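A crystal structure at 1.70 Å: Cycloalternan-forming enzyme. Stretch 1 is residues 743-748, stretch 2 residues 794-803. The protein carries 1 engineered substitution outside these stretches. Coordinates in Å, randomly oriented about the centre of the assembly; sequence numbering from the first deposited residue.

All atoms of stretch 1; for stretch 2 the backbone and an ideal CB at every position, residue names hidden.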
# COMPACT_ATOMS: atom_id res chain seq x y z
N GLY A 743 -9.37 2.85 6.67
CA GLY A 743 -9.48 2.79 8.16
C GLY A 743 -10.20 1.49 8.55
O GLY A 743 -10.26 0.57 7.75
N ASP A 744 -10.76 1.44 9.76
CA ASP A 744 -11.42 0.19 10.21
C ASP A 744 -12.80 0.03 9.62
O ASP A 744 -13.29 -1.09 9.53
CB ASP A 744 -11.63 0.18 11.74
CG ASP A 744 -10.33 0.31 12.54
OD1 ASP A 744 -9.30 -0.28 12.15
OD2 ASP A 744 -10.35 0.98 13.61
N ASP A 745 -13.44 1.15 9.27
CA ASP A 745 -14.90 1.18 9.14
C ASP A 745 -15.50 1.48 7.78
O ASP A 745 -16.70 1.26 7.60
CB ASP A 745 -15.48 2.20 10.11
CG ASP A 745 -15.09 1.91 11.51
OD1 ASP A 745 -15.39 0.81 11.98
OD2 ASP A 745 -14.46 2.81 12.13
N LEU A 746 -14.70 2.01 6.85
CA LEU A 746 -15.27 2.51 5.59
C LEU A 746 -14.94 1.58 4.47
O LEU A 746 -13.78 1.19 4.32
CB LEU A 746 -14.78 3.92 5.26
CG LEU A 746 -15.14 5.05 6.24
CD1 LEU A 746 -14.48 6.36 5.78
CD2 LEU A 746 -16.65 5.18 6.40
N LEU A 747 -15.98 1.19 3.73
CA LEU A 747 -15.78 0.42 2.51
C LEU A 747 -15.90 1.40 1.35
O LEU A 747 -16.95 2.06 1.16
CB LEU A 747 -16.80 -0.72 2.42
CG LEU A 747 -16.61 -1.80 1.32
CD1 LEU A 747 -17.53 -2.98 1.65
CD2 LEU A 747 -16.88 -1.31 -0.10
N VAL A 748 -14.81 1.51 0.57
CA VAL A 748 -14.78 2.49 -0.54
C VAL A 748 -14.76 1.73 -1.86
O VAL A 748 -13.95 0.82 -2.03
CB VAL A 748 -13.51 3.39 -0.46
CG1 VAL A 748 -13.45 4.36 -1.63
CG2 VAL A 748 -13.46 4.14 0.86
N UNK A 794 -19.39 4.99 -0.79
CA UNK A 794 -18.62 4.76 0.45
C UNK A 794 -19.62 4.37 1.54
O UNK A 794 -20.63 5.05 1.70
CB UNK A 794 -17.81 6.00 0.86
N UNK A 795 -19.31 3.30 2.26
CA UNK A 795 -20.22 2.74 3.27
C UNK A 795 -19.54 2.54 4.61
O UNK A 795 -18.36 2.14 4.66
CB UNK A 795 -20.79 1.41 2.79
N UNK A 796 -20.27 2.81 5.69
CA UNK A 796 -19.76 2.55 7.03
C UNK A 796 -20.27 1.22 7.56
O UNK A 796 -21.45 0.91 7.44
CB UNK A 796 -20.15 3.68 7.98
N UNK A 797 -19.36 0.48 8.18
CA UNK A 797 -19.61 -0.80 8.83
C UNK A 797 -20.47 -0.61 10.07
O UNK A 797 -20.38 0.42 10.74
CB UNK A 797 -18.29 -1.48 9.20
N UNK A 798 -21.30 -1.61 10.37
CA UNK A 798 -22.12 -1.60 11.59
C UNK A 798 -21.26 -1.39 12.83
O UNK A 798 -20.22 -2.03 12.98
CB UNK A 798 -22.91 -2.91 11.72
N UNK A 799 -21.68 -0.48 13.70
CA UNK A 799 -20.95 -0.23 14.95
C UNK A 799 -19.90 0.85 14.81
O UNK A 799 -19.33 1.26 15.82
CB UNK A 799 -20.28 -1.52 15.44
N UNK A 800 -19.68 1.35 13.59
CA UNK A 800 -18.65 2.38 13.34
C UNK A 800 -18.84 3.63 14.20
O UNK A 800 -19.96 4.10 14.39
CB UNK A 800 -18.66 2.78 11.86
N UNK A 801 -17.72 4.13 14.71
CA UNK A 801 -17.63 5.41 15.41
C UNK A 801 -16.55 6.18 14.65
O UNK A 801 -15.38 5.79 14.66
CB UNK A 801 -17.30 5.25 16.90
N UNK A 802 -16.97 7.22 13.93
CA UNK A 802 -16.08 7.93 12.99
C UNK A 802 -15.90 9.38 13.42
O UNK A 802 -16.84 10.16 13.30
CB UNK A 802 -16.64 7.87 11.57
N UNK A 803 -14.69 9.76 13.89
CA UNK A 803 -14.45 11.17 14.27
C UNK A 803 -14.32 12.04 13.04
O UNK A 803 -13.71 11.63 12.03
CB UNK A 803 -13.19 11.30 15.13

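Positions 794 to 797 form a strand antiparallel to Leu746-Val748.

Position 794 pairs with Val748 without hydrogen bonds. Its ideal CB lies on the face that carries Leu746 and Val748, 4.7 Å from Val748 CG2. A branched or medium apolar side chain would suit it. The residue is Val794. Its CG1 lies 4.0 Å from Val748 CG2 and 4.2 Å from Leu746 CB.

Position 795 pairs with Leu747, and the backbones bond in both directions. Leu747 N donates to the O of 795 at 2.7 Å, and the N of 795 donates to Leu747 O at 2.9 Å. The CB points to the face of Leu747, where an apolar side chain, aliphatic or aromatic, would fit. The residue is Phe795. Its ring edge lies near Leu747 O, and its CD1 is 4.3 Å from Leu747 CD2.

Position 796 returns to the face of Leu746. The ideal CB is already 4.1 Å from Leu746 CD2, so a small apolar residue suits, though the backbone alone does not exclude a larger one. It is Ala796, whose CB makes that apolar contact. Its CA lies 3.4 Å from Asp745 O in a CA-H...O contact.

At position 797 the CB points toward stretch 1. The N donates to Asp745 O at 2.8 Å. Nearby are the Asp745 carboxylate and the carbonyl O of Asp744, which favour a long donor, lysine or arginine. The residue is Lys797. Its NZ donates to Asp744 O at 2.9 Å. From Asp745 OD1 the same NZ is 4.4 Å away, too far for a salt bridge.

Position 798 points away and could take many residues; it is Ala798. It opens the centre of a type II turn running from 797 to 800.

Position 799 has phi 91°, and a CB would be jammed against the preceding carbonyl O. Glycine is called for, and Gly799 is found.

Position 800 closes the turn, its N donating to Lys797 O at 3.1 Å. The ideal CB is 3.7 Å from Asp745 CB, so a small side chain is a natural choice. It is Ala800.

Position 801 points away, leaving its identity open. It is Ile801. Its N donates to water 1 at 3.0 Å, and the water donates to Asp745 OD2 at 2.6 Å.

Position 802 points toward stretch 1, but across a gap. A longer apolar chain could reach Leu746. Ile802 does, with CD1 3.8 Å from Leu746 CD2.

Position 803 is out of reach. It is Pro803.

Stretch 2, residues 794-803: VFAKAGAIIP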
# COMPACT_ATOMS: atom_id res chain seq x y z
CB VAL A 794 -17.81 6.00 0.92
CG1 VAL A 794 -16.99 5.64 2.16
CG2 VAL A 794 -16.84 6.49 -0.17
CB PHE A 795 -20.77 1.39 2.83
CG PHE A 795 -21.25 1.36 1.40
CD1 PHE A 795 -20.33 1.18 0.35
CD2 PHE A 795 -22.62 1.52 1.09
CE1 PHE A 795 -20.76 1.17 -0.97
CE2 PHE A 795 -23.05 1.48 -0.23
CZ PHE A 795 -22.12 1.31 -1.26
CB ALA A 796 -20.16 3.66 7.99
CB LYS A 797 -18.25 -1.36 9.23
CG LYS A 797 -18.23 -2.76 9.77
CD LYS A 797 -16.78 -3.25 9.77
CE LYS A 797 -15.92 -2.64 10.86
NZ LYS A 797 -14.59 -3.36 10.86
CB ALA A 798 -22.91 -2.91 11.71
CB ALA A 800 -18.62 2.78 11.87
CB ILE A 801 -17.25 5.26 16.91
CG1 ILE A 801 -18.31 4.41 17.64
CG2 ILE A 801 -17.12 6.64 17.56
CD1 ILE A 801 -17.81 3.68 18.88
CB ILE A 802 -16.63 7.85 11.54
CG1 ILE A 802 -16.76 6.37 11.10
CG2 ILE A 802 -15.74 8.64 10.57
CD1 ILE A 802 -17.74 6.17 9.95
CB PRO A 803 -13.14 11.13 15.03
CG PRO A 803 -12.43 9.92 14.49
CD PRO A 803 -13.49 8.92 14.08
O HOH W 1 -14.99 3.01 14.62
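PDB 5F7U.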